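Local coordinates for protein 1-pyrroline-5-carboxylate dehydrogenase (Thermus thermophilus, PDB 1UZB) that probably catalyses the oxidation of glutamate semialdehyde, formed from 1-pyrroline-5-carboxylate, to glutamate with a nicotinamide cofactor, at residues A[83-87]-A[173-177]; A[198-204]-A[228-233]; A[372-376]-A[416-422]. All blocks are in the same frame, centred on the assembly; numbering follows the deposited sequence.

In the fold
From the N terminus, contact 1 comes first: it brings helix 73-90 back onto strand 165-180 and closes a loop of 85 residues, most of them helical. Contact 2 closes a shorter loop, whose core is helix 213-226, where strand 203-207 meets strand 233-235. Contact 3 closes 39 residues by setting helix 366-379 against the segment leading into strand 422-428. The three follow in series, none nesting within or crossing another. Contacts 1 and 2 adjoin, their centres about 7 Å apart, on one sheet where strands 165-180 and 203-207 are neighbours. Contact 3 belongs to a different sheet, its centre about 39 Å from that of contact 1.

Contact 1 of 3, residues A[83-87]-A[173-177]; sequences AWKAF and PLGAG
W84 and F87 of helix 73-90 face the point where strand 165-180 resumes after a break, with loop residue G175 just before A176; the W84 and A176 CA atoms are 5.7 Å apart and those of F87 and G175 6.2 Å apart. This is helix-on-sheet packing in an aldehyde dehydrogenase, made on strand 165-180 of a largely parallel, mixed sheet in what is probably the cofactor-binding domain. No hydrogen bond links the segments; two CH-pi contacts carry the contact. The A176 methyl sits over the five-membered ring of W84, CB lying 3.7 Å from its centroid and 12° off the normal, while the six-membered ring reaches on over the backbone at A176 N. F87 swings CG away from its own backbone N (chi1 178°), which lays its ring on the glycine: G175 CA is 3.4 Å from the ring centroid, almost above the centre. A side chain at G175 would collide with CH2 of W84, and its backbone angles are also hardly open to a residue with a CB. A83 CB adds a methyl contact to A176 CB. Beyond the segments, W84 NE1 is hydrogen-bonded to the carbonyl of R252, whose guanidinium also makes a cation-pi contact with the indole, and A83 O accepts a hydrogen bond from T203 OG1. P173 CB lies at the edge of the F87 ring, in its plane, and P173 CG comes within 3.7 Å of F87 CE1.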
ATOM      1  N   ALA A  83     -40.585   6.951  -3.759  1.00  6.97           N
ATOM      2  CA  ALA A  83     -39.194   6.941  -3.323  1.00  6.43           C
ATOM      3  C   ALA A  83     -38.904   5.811  -2.341  1.00  5.44           C
ATOM      4  O   ALA A  83     -37.848   5.178  -2.412  1.00  5.92           O
ATOM      5  CB  ALA A  83     -38.837   8.285  -2.704  1.00  6.18           C
ATOM      6  N   TRP A  84     -39.828   5.550  -1.420  1.00  6.38           N
ATOM      7  CA  TRP A  84     -39.605   4.475  -0.462  1.00  7.10           C
ATOM      8  C   TRP A  84     -39.734   3.116  -1.128  1.00  7.35           C
ATOM      9  O   TRP A  84     -39.002   2.183  -0.803  1.00  8.32           O
ATOM     10  CB  TRP A  84     -40.572   4.572   0.718  1.00  7.30           C
ATOM     11  CG  TRP A  84     -40.102   5.532   1.764  1.00  7.24           C
ATOM     12  CD1 TRP A  84     -40.648   6.741   2.074  1.00  7.25           C
ATOM     13  CD2 TRP A  84     -38.959   5.376   2.615  1.00  6.34           C
ATOM     14  NE1 TRP A  84     -39.915   7.352   3.063  1.00  7.87           N
ATOM     15  CE2 TRP A  84     -38.873   6.535   3.414  1.00  7.08           C
ATOM     16  CE3 TRP A  84     -38.000   4.366   2.780  1.00  6.22           C
ATOM     17  CZ2 TRP A  84     -37.865   6.719   4.367  1.00  7.13           C
ATOM     18  CZ3 TRP A  84     -36.992   4.549   3.735  1.00  6.71           C
ATOM     19  CH2 TRP A  84     -36.938   5.719   4.513  1.00  6.75           C
ATOM     20  N   LYS A  85     -40.671   3.001  -2.063  1.00  7.53           N
ATOM     21  CA  LYS A  85     -40.850   1.742  -2.770  1.00  9.20           C
ATOM     22  C   LYS A  85     -39.585   1.441  -3.576  1.00  8.53           C
ATOM     23  O   LYS A  85     -39.114   0.304  -3.619  1.00  9.35           O
ATOM     24  CB  LYS A  85     -42.065   1.827  -3.697  1.00 11.97           C
ATOM     25  CG  LYS A  85     -42.395   0.530  -4.407  1.00 15.34           C
ATOM     26  CD  LYS A  85     -43.643   0.673  -5.257  1.00 18.24           C
ATOM     27  CE  LYS A  85     -43.993  -0.640  -5.933  1.00 20.26           C
ATOM     28  NZ  LYS A  85     -44.263  -1.711  -4.934  1.00 23.52           N
ATOM     29  N   ALA A  86     -39.026   2.472  -4.204  1.00  7.93           N
ATOM     30  CA  ALA A  86     -37.815   2.307  -4.998  1.00  7.57           C
ATOM     31  C   ALA A  86     -36.618   1.964  -4.111  1.00  7.08           C
ATOM     32  O   ALA A  86     -35.782   1.127  -4.468  1.00  6.65           O
ATOM     33  CB  ALA A  86     -37.534   3.582  -5.787  1.00  8.00           C
ATOM     34  N   PHE A  87     -36.542   2.606  -2.952  1.00  6.53           N
ATOM     35  CA  PHE A  87     -35.443   2.371  -2.023  1.00  6.55           C
ATOM     36  C   PHE A  87     -35.275   0.892  -1.686  1.00  7.31           C
ATOM     37  O   PHE A  87     -34.151   0.394  -1.603  1.00  6.85           O
ATOM     38  CB  PHE A  87     -35.666   3.163  -0.735  1.00  5.61           C
ATOM     39  CG  PHE A  87     -34.608   2.937   0.306  1.00  5.86           C
ATOM     40  CD1 PHE A  87     -33.311   3.410   0.120  1.00  5.79           C
ATOM     41  CD2 PHE A  87     -34.907   2.251   1.478  1.00  5.92           C
ATOM     42  CE1 PHE A  87     -32.330   3.200   1.091  1.00  5.69           C
ATOM     43  CE2 PHE A  87     -33.935   2.037   2.453  1.00  7.19           C
ATOM     44  CZ  PHE A  87     -32.646   2.511   2.260  1.00  6.95           C
ATOM     45  N   PRO A 173     -27.332   2.636   2.934  1.00  5.84           N
ATOM     46  CA  PRO A 173     -27.997   3.925   2.732  1.00  4.66           C
ATOM     47  C   PRO A 173     -29.101   4.141   3.763  1.00  5.49           C
ATOM     48  O   PRO A 173     -29.578   3.189   4.384  1.00  7.41           O
ATOM     49  CB  PRO A 173     -28.512   3.825   1.297  1.00  5.72           C
ATOM     50  CG  PRO A 173     -28.778   2.361   1.139  1.00  6.45           C
ATOM     51  CD  PRO A 173     -27.583   1.726   1.803  1.00  7.52           C
ATOM     52  N   LEU A 174     -29.499   5.397   3.933  1.00  5.29           N
ATOM     53  CA  LEU A 174     -30.511   5.775   4.915  1.00  5.73           C
ATOM     54  C   LEU A 174     -31.957   5.550   4.497  1.00  6.47           C
ATOM     55  O   LEU A 174     -32.753   5.026   5.275  1.00  7.16           O
ATOM     56  CB  LEU A 174     -30.330   7.247   5.293  1.00  6.34           C
ATOM     57  CG  LEU A 174     -28.945   7.667   5.787  1.00  5.76           C
ATOM     58  CD1 LEU A 174     -28.890   9.179   5.953  1.00  6.40           C
ATOM     59  CD2 LEU A 174     -28.644   6.960   7.096  1.00  8.00           C
ATOM     60  N   GLY A 175     -32.305   5.967   3.284  1.00  5.44           N
ATOM     61  CA  GLY A 175     -33.668   5.804   2.812  1.00  6.07           C
ATOM     62  C   GLY A 175     -34.035   6.881   1.814  1.00  5.97           C
ATOM     63  O   GLY A 175     -33.218   7.257   0.976  1.00  6.10           O
ATOM     64  N   ALA A 176     -35.268   7.370   1.903  1.00  5.89           N
ATOM     65  CA  ALA A 176     -35.755   8.415   1.009  1.00  5.92           C
ATOM     66  C   ALA A 176     -35.632   9.766   1.699  1.00  5.86           C
ATOM     67  O   ALA A 176     -36.037   9.921   2.853  1.00  7.44           O
ATOM     68  CB  ALA A 176     -37.213   8.153   0.631  1.00  6.45           C
ATOM     69  N   GLY A 177     -35.072  10.737   0.984  1.00  6.04           N
ATOM     70  CA  GLY A 177     -34.903  12.067   1.544  1.00  6.40           C
ATOM     71  C   GLY A 177     -35.306  13.160   0.575  1.00  5.88           C
ATOM     72  O   GLY A 177     -35.672  12.893  -0.571  1.00  6.80           O
TER

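Contact 2 of 3, residues A[198-204]-A[228-233]; sequences VAVGNTV and FPPGVV
The ring of F228 meets V198 through CE1, 3.8 Å from V198 CG1; L101 and L102 of helix 95-111 also touch this phenylalanine. The other flat side chain, the amide of N202, is engaged elsewhere, ND2 with the carbonyls of P197 and F506 and OD1 with G175 N. V198 divides its branches: CG1, anti to the backbone N (chi1 167°), meets V232 CG1 at 3.7 Å as well as the ring, while CG2 lies 3.8 Å from V233 CG1. Behind V198 the helix stops in a Schellman motif with G201 as C-prime residue, and the chain turns into strand 203-207. There V204 N gives V232 O a hydrogen bond of 2.9 Å, and V232 O also receives a longer CA-H contact from T203. A type II turn from P229 to V232, with G231 at positive phi, delivers that carbonyl; N234 ND2 bonds to both G231 O and V204 O. V204 and V233 form a parallel bridge, their side chains on one face of the sheet, where F220 and F223 of helix 213-226 pack on V233, an arrangement typical of a beta-alpha-beta crossover in a Rossmann-like sheet.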
ATOM      1  N   VAL A 198     -28.007   9.480  -3.884  1.00  4.61           N
ATOM      2  CA  VAL A 198     -28.471   8.402  -4.752  1.00  4.35           C
ATOM      3  C   VAL A 198     -27.373   7.401  -5.106  1.00  5.28           C
ATOM      4  O   VAL A 198     -27.625   6.201  -5.187  1.00  4.55           O
ATOM      5  CB  VAL A 198     -29.081   8.986  -6.054  1.00  5.05           C
ATOM      6  CG1 VAL A 198     -29.270   7.896  -7.102  1.00  7.13           C
ATOM      7  CG2 VAL A 198     -30.416   9.645  -5.736  1.00  5.91           C
ATOM      8  N   ALA A 199     -26.155   7.892  -5.302  1.00  5.13           N
ATOM      9  CA  ALA A 199     -25.038   7.028  -5.668  1.00  5.20           C
ATOM     10  C   ALA A 199     -24.833   5.867  -4.703  1.00  5.05           C
ATOM     11  O   ALA A 199     -24.545   4.742  -5.125  1.00  5.71           O
ATOM     12  CB  ALA A 199     -23.758   7.848  -5.763  1.00  6.13           C
ATOM     13  N   VAL A 200     -24.990   6.134  -3.412  1.00  4.67           N
ATOM     14  CA  VAL A 200     -24.784   5.101  -2.411  1.00  5.01           C
ATOM     15  C   VAL A 200     -26.034   4.336  -1.990  1.00  4.84           C
ATOM     16  O   VAL A 200     -26.003   3.588  -1.011  1.00  6.06           O
ATOM     17  CB  VAL A 200     -24.079   5.674  -1.156  1.00  5.27           C
ATOM     18  CG1 VAL A 200     -22.681   6.154  -1.526  1.00  7.15           C
ATOM     19  CG2 VAL A 200     -24.902   6.806  -0.557  1.00  6.82           C
ATOM     20  N   GLY A 201     -27.139   4.527  -2.708  1.00  4.24           N
ATOM     21  CA  GLY A 201     -28.333   3.761  -2.389  1.00  4.71           C
ATOM     22  C   GLY A 201     -29.562   4.448  -1.835  1.00  4.75           C
ATOM     23  O   GLY A 201     -30.550   3.777  -1.549  1.00  4.98           O
ATOM     24  N   ASN A 202     -29.517   5.763  -1.659  1.00  4.24           N
ATOM     25  CA  ASN A 202     -30.683   6.482  -1.155  1.00  4.31           C
ATOM     26  C   ASN A 202     -31.562   6.864  -2.338  1.00  4.60           C
ATOM     27  O   ASN A 202     -31.157   6.732  -3.498  1.00  5.51           O
ATOM     28  CB  ASN A 202     -30.250   7.761  -0.436  1.00  4.32           C
ATOM     29  CG  ASN A 202     -29.404   7.491   0.786  1.00  3.71           C
ATOM     30  OD1 ASN A 202     -29.917   7.124   1.842  1.00  4.47           O
ATOM     31  ND2 ASN A 202     -28.095   7.668   0.648  1.00  5.01           N
ATOM     32  N   THR A 203     -32.776   7.323  -2.047  1.00  4.14           N
ATOM     33  CA  THR A 203     -33.678   7.791  -3.091  1.00  5.07           C
ATOM     34  C   THR A 203     -34.003   9.234  -2.720  1.00  5.14           C
ATOM     35  O   THR A 203     -33.966   9.609  -1.541  1.00  5.74           O
ATOM     36  CB  THR A 203     -34.944   6.924  -3.216  1.00  5.10           C
ATOM     37  OG1 THR A 203     -35.654   6.915  -1.975  1.00  5.57           O
ATOM     38  CG2 THR A 203     -34.559   5.502  -3.609  1.00  5.71           C
ATOM     39  N   VAL A 204     -34.311  10.047  -3.725  1.00  5.31           N
ATOM     40  CA  VAL A 204     -34.528  11.465  -3.503  1.00  5.97           C
ATOM     41  C   VAL A 204     -35.742  12.114  -4.156  1.00  5.91           C
ATOM     42  O   VAL A 204     -36.162  11.734  -5.253  1.00  6.96           O
ATOM     43  CB  VAL A 204     -33.259  12.240  -3.980  1.00  5.72           C
ATOM     44  CG1 VAL A 204     -33.514  13.740  -4.034  1.00  7.62           C
ATOM     45  CG2 VAL A 204     -32.092  11.928  -3.064  1.00  6.81           C
ATOM     46  N   PHE A 228     -32.478   5.655 -14.504  1.00  7.04           N
ATOM     47  CA  PHE A 228     -32.650   5.460 -13.068  1.00  7.26           C
ATOM     48  C   PHE A 228     -34.007   4.787 -12.864  1.00  7.71           C
ATOM     49  O   PHE A 228     -35.004   5.191 -13.462  1.00  8.91           O
ATOM     50  CB  PHE A 228     -32.615   6.798 -12.329  1.00  6.91           C
ATOM     51  CG  PHE A 228     -31.228   7.332 -12.110  1.00  7.22           C
ATOM     52  CD1 PHE A 228     -30.447   6.861 -11.061  1.00  8.88           C
ATOM     53  CD2 PHE A 228     -30.689   8.283 -12.970  1.00  8.53           C
ATOM     54  CE1 PHE A 228     -29.149   7.328 -10.871  1.00  9.26           C
ATOM     55  CE2 PHE A 228     -29.390   8.757 -12.789  1.00  9.63           C
ATOM     56  CZ  PHE A 228     -28.619   8.278 -11.738  1.00  9.64           C
ATOM     57  N   PRO A 229     -34.056   3.733 -12.035  1.00  7.65           N
ATOM     58  CA  PRO A 229     -35.319   3.030 -11.787  1.00  8.36           C
ATOM     59  C   PRO A 229     -36.408   3.962 -11.265  1.00  8.03           C
ATOM     60  O   PRO A 229     -36.125   4.968 -10.614  1.00  7.08           O
ATOM     61  CB  PRO A 229     -34.928   1.973 -10.759  1.00  8.51           C
ATOM     62  CG  PRO A 229     -33.493   1.686 -11.108  1.00  8.56           C
ATOM     63  CD  PRO A 229     -32.932   3.062 -11.358  1.00  8.25           C
ATOM     64  N   PRO A 230     -37.678   3.636 -11.545  1.00  8.31           N
ATOM     65  CA  PRO A 230     -38.784   4.476 -11.083  1.00  8.45           C
ATOM     66  C   PRO A 230     -38.728   4.742  -9.581  1.00  7.13           C
ATOM     67  O   PRO A 230     -38.520   3.822  -8.787  1.00  8.43           O
ATOM     68  CB  PRO A 230     -40.015   3.665 -11.476  1.00  8.83           C
ATOM     69  CG  PRO A 230     -39.561   2.956 -12.716  1.00 12.24           C
ATOM     70  CD  PRO A 230     -38.178   2.492 -12.328  1.00 10.07           C
ATOM     71  N   GLY A 231     -38.906   6.005  -9.210  1.00  8.07           N
ATOM     72  CA  GLY A 231     -38.898   6.379  -7.808  1.00  6.05           C
ATOM     73  C   GLY A 231     -37.553   6.752  -7.203  1.00  6.19           C
ATOM     74  O   GLY A 231     -37.519   7.373  -6.142  1.00  6.13           O
ATOM     75  N   VAL A 232     -36.451   6.387  -7.853  1.00  6.57           N
ATOM     76  CA  VAL A 232     -35.133   6.703  -7.308  1.00  5.30           C
ATOM     77  C   VAL A 232     -34.893   8.214  -7.239  1.00  6.72           C
ATOM     78  O   VAL A 232     -34.351   8.710  -6.252  1.00  6.26           O
ATOM     79  CB  VAL A 232     -34.029   5.984  -8.114  1.00  3.93           C
ATOM     80  CG1 VAL A 232     -32.653   6.402  -7.625  1.00  4.78           C
ATOM     81  CG2 VAL A 232     -34.191   4.477  -7.952  1.00  7.05           C
ATOM     82  N   VAL A 233     -35.297   8.938  -8.280  1.00  5.51           N
ATOM     83  CA  VAL A 233     -35.190  10.398  -8.299  1.00  5.74           C
ATOM     84  C   VAL A 233     -36.538  10.960  -8.748  1.00  5.48           C
ATOM     85  O   VAL A 233     -37.143  10.469  -9.714  1.00  6.57           O
ATOM     86  CB  VAL A 233     -34.068  10.920  -9.240  1.00  6.30           C
ATOM     87  CG1 VAL A 233     -32.698  10.591  -8.647  1.00  6.96           C
ATOM     88  CG2 VAL A 233     -34.221  10.337 -10.633  1.00  7.19           C
TER

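Contact 3 of 3, residues A[372-376]-A[416-422]; sequences VLSYI and EEIFGPV
Y375 bonds through its hydroxyl to the carboxylate of E416, OH giving its hydrogen to OE2 at 2.6 Å. The oxygen lies beside the phenol, in the ring plane, and accepts the hydrogen bond through its anti lone pair, with ring and carboxylate planes 83° apart. Over one face of the phenol lies I418 CG1, 4.0 Å from the centroid and displaced toward CG. A water donates to Y375 OH, at 2.9 Å, and to E417 O, so the phenol oxygen joins E416 directly and the E417 carbonyl through the water. Deeper in, V372 CG2 meets G420 CA at 3.9 Å, while V372 CG1 and I376 CG1 both meet V422 CG2. In the second shell, R412 NE pairs with E416 OE1 and K292 NZ bonds to E416 O. A phenylalanine in place of Y375 would probably leave E416 OE2 without its phenolic donor and the water without one of its two acceptors. E417, with OE1 bonded to G291 N, matches the glutamate of the EEIFGP motif that in relatives binds the cofactor ribose, a role it may share. The R412 salt bridge probably keeps E416 ionised, and bonds at both oxygens should limit rotation of its carboxylate.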
ATOM      1  N   VAL A 372     -31.495  43.875  -3.209  1.00  7.43           N
ATOM      2  CA  VAL A 372     -30.166  44.432  -3.416  1.00  8.27           C
ATOM      3  C   VAL A 372     -30.217  45.958  -3.373  1.00  7.46           C
ATOM      4  O   VAL A 372     -29.374  46.599  -2.746  1.00  8.19           O
ATOM      5  CB  VAL A 372     -29.570  43.958  -4.760  1.00  7.47           C
ATOM      6  CG1 VAL A 372     -28.229  44.637  -5.011  1.00  9.72           C
ATOM      7  CG2 VAL A 372     -29.399  42.445  -4.733  1.00  8.10           C
ATOM      8  N   LEU A 373     -31.217  46.538  -4.026  1.00  7.70           N
ATOM      9  CA  LEU A 373     -31.361  47.986  -4.036  1.00  8.21           C
ATOM     10  C   LEU A 373     -31.648  48.505  -2.630  1.00  7.59           C
ATOM     11  O   LEU A 373     -31.226  49.603  -2.273  1.00  8.61           O
ATOM     12  CB  LEU A 373     -32.481  48.407  -4.993  1.00  8.55           C
ATOM     13  CG  LEU A 373     -32.228  48.111  -6.476  1.00 10.60           C
ATOM     14  CD1 LEU A 373     -33.466  48.462  -7.296  1.00 11.47           C
ATOM     15  CD2 LEU A 373     -31.017  48.901  -6.958  1.00 12.34           C
ATOM     16  N   SER A 374     -32.360  47.713  -1.832  1.00  7.83           N
ATOM     17  CA  SER A 374     -32.666  48.114  -0.462  1.00  8.73           C
ATOM     18  C   SER A 374     -31.375  48.161   0.348  1.00  7.39           C
ATOM     19  O   SER A 374     -31.149  49.084   1.136  1.00  8.98           O
ATOM     20  CB  SER A 374     -33.646  47.133   0.183  1.00 10.49           C
ATOM     21  OG  SER A 374     -33.948  47.539   1.508  1.00 13.35           O
ATOM     22  N   TYR A 375     -30.525  47.155   0.157  1.00  7.29           N
ATOM     23  CA  TYR A 375     -29.253  47.110   0.862  1.00  7.97           C
ATOM     24  C   TYR A 375     -28.356  48.263   0.429  1.00  7.30           C
ATOM     25  O   TYR A 375     -27.558  48.764   1.220  1.00  7.25           O
ATOM     26  CB  TYR A 375     -28.553  45.768   0.626  1.00  8.40           C
ATOM     27  CG  TYR A 375     -28.877  44.735   1.681  1.00  7.67           C
ATOM     28  CD1 TYR A 375     -28.533  44.949   3.015  1.00  7.03           C
ATOM     29  CD2 TYR A 375     -29.527  43.547   1.351  1.00  7.49           C
ATOM     30  CE1 TYR A 375     -28.826  44.005   3.998  1.00  7.32           C
ATOM     31  CE2 TYR A 375     -29.828  42.594   2.328  1.00  8.76           C
ATOM     32  CZ  TYR A 375     -29.472  42.829   3.647  1.00  6.95           C
ATOM     33  OH  TYR A 375     -29.739  41.885   4.614  1.00  8.60           O
ATOM     34  N   ILE A 376     -28.486  48.689  -0.823  1.00  7.59           N
ATOM     35  CA  ILE A 376     -27.687  49.805  -1.306  1.00  8.72           C
ATOM     36  C   ILE A 376     -28.112  51.082  -0.573  1.00  8.79           C
ATOM     37  O   ILE A 376     -27.271  51.905  -0.208  1.00  9.19           O
ATOM     38  CB  ILE A 376     -27.830  49.963  -2.844  1.00  8.53           C
ATOM     39  CG1 ILE A 376     -27.059  48.831  -3.538  1.00 10.40           C
ATOM     40  CG2 ILE A 376     -27.315  51.326  -3.294  1.00  9.49           C
ATOM     41  CD1 ILE A 376     -27.268  48.748  -5.042  1.00 10.55           C
ATOM     42  N   GLU A 416     -24.310  41.350   6.716  1.00  7.32           N
ATOM     43  CA  GLU A 416     -25.405  40.607   6.097  1.00  6.87           C
ATOM     44  C   GLU A 416     -25.167  40.267   4.631  1.00  6.19           C
ATOM     45  O   GLU A 416     -24.634  41.076   3.877  1.00  7.11           O
ATOM     46  CB  GLU A 416     -26.706  41.407   6.258  1.00  8.20           C
ATOM     47  CG  GLU A 416     -26.947  41.839   7.705  1.00  9.00           C
ATOM     48  CD  GLU A 416     -28.205  42.666   7.909  1.00  9.22           C
ATOM     49  OE1 GLU A 416     -28.363  43.223   9.015  1.00  9.80           O
ATOM     50  OE2 GLU A 416     -29.036  42.760   6.987  1.00  8.90           O
ATOM     51  N   GLU A 417     -25.573  39.063   4.236  1.00  6.25           N
ATOM     52  CA  GLU A 417     -25.399  38.596   2.864  1.00  7.09           C
ATOM     53  C   GLU A 417     -26.381  39.280   1.917  1.00  6.29           C
ATOM     54  O   GLU A 417     -27.589  39.038   1.970  1.00  8.90           O
ATOM     55  CB  GLU A 417     -25.580  37.079   2.799  1.00  7.33           C
ATOM     56  CG  GLU A 417     -25.206  36.484   1.451  1.00  7.13           C
ATOM     57  CD  GLU A 417     -25.348  34.975   1.413  1.00  8.11           C
ATOM     58  OE1 GLU A 417     -24.410  34.297   0.939  1.00  7.65           O
ATOM     59  OE2 GLU A 417     -26.403  34.464   1.848  1.00 10.82           O
ATOM     60  N   ILE A 418     -25.843  40.124   1.041  1.00  6.31           N
ATOM     61  CA  ILE A 418     -26.641  40.878   0.081  1.00  7.29           C
ATOM     62  C   ILE A 418     -26.932  40.048  -1.164  1.00  7.47           C
ATOM     63  O   ILE A 418     -28.008  40.150  -1.753  1.00  8.49           O
ATOM     64  CB  ILE A 418     -25.904  42.173  -0.319  1.00  6.57           C
ATOM     65  CG1 ILE A 418     -25.649  43.017   0.934  1.00  8.32           C
ATOM     66  CG2 ILE A 418     -26.723  42.953  -1.343  1.00  6.97           C
ATOM     67  CD1 ILE A 418     -24.758  44.214   0.699  1.00  8.69           C
ATOM     68  N   PHE A 419     -25.963  39.232  -1.566  1.00  6.91           N
ATOM     69  CA  PHE A 419     -26.119  38.364  -2.727  1.00  7.19           C
ATOM     70  C   PHE A 419     -26.374  39.158  -4.002  1.00  7.38           C
ATOM     71  O   PHE A 419     -27.226  38.795  -4.815  1.00  8.75           O
ATOM     72  CB  PHE A 419     -27.260  37.375  -2.480  1.00  7.63           C
ATOM     73  CG  PHE A 419     -26.915  35.954  -2.823  1.00  7.23           C
ATOM     74  CD1 PHE A 419     -27.540  35.306  -3.885  1.00  8.14           C
ATOM     75  CD2 PHE A 419     -25.970  35.258  -2.076  1.00  7.73           C
ATOM     76  CE1 PHE A 419     -27.230  33.982  -4.193  1.00  8.16           C
ATOM     77  CE2 PHE A 419     -25.654  33.936  -2.378  1.00  8.13           C
ATOM     78  CZ  PHE A 419     -26.284  33.297  -3.438  1.00  7.80           C
ATOM     79  N   GLY A 420     -25.624  40.242  -4.161  1.00  6.90           N
ATOM     80  CA  GLY A 420     -25.748  41.089  -5.332  1.00  7.50           C
ATOM     81  C   GLY A 420     -24.390  41.689  -5.647  1.00  6.17           C
ATOM     82  O   GLY A 420     -23.423  41.428  -4.930  1.00  6.71           O
ATOM     83  N   PRO A 421     -24.279  42.501  -6.705  1.00  6.45           N
ATOM     84  CA  PRO A 421     -22.997  43.115  -7.075  1.00  6.53           C
ATOM     85  C   PRO A 421     -22.632  44.300  -6.188  1.00  6.32           C
ATOM     86  O   PRO A 421     -22.468  45.421  -6.672  1.00  6.85           O
ATOM     87  CB  PRO A 421     -23.225  43.521  -8.528  1.00  7.15           C
ATOM     88  CG  PRO A 421     -24.682  43.892  -8.534  1.00  6.95           C
ATOM     89  CD  PRO A 421     -25.333  42.822  -7.687  1.00  6.71           C
ATOM     90  N   VAL A 422     -22.491  44.034  -4.891  1.00  6.48           N
ATOM     91  CA  VAL A 422     -22.171  45.072  -3.916  1.00  6.55           C
ATOM     92  C   VAL A 422     -20.961  44.691  -3.069  1.00  5.62           C
ATOM     93  O   VAL A 422     -21.006  43.738  -2.289  1.00  7.62           O
ATOM     94  CB  VAL A 422     -23.367  45.335  -2.978  1.00  7.00           C
ATOM     95  CG1 VAL A 422     -23.019  46.436  -1.995  1.00  8.89           C
ATOM     96  CG2 VAL A 422     -24.594  45.718  -3.792  1.00  9.03           C
TER
HETATM   97  O   HOH W   1     -29.848  39.161   3.685  1.00 23.14           O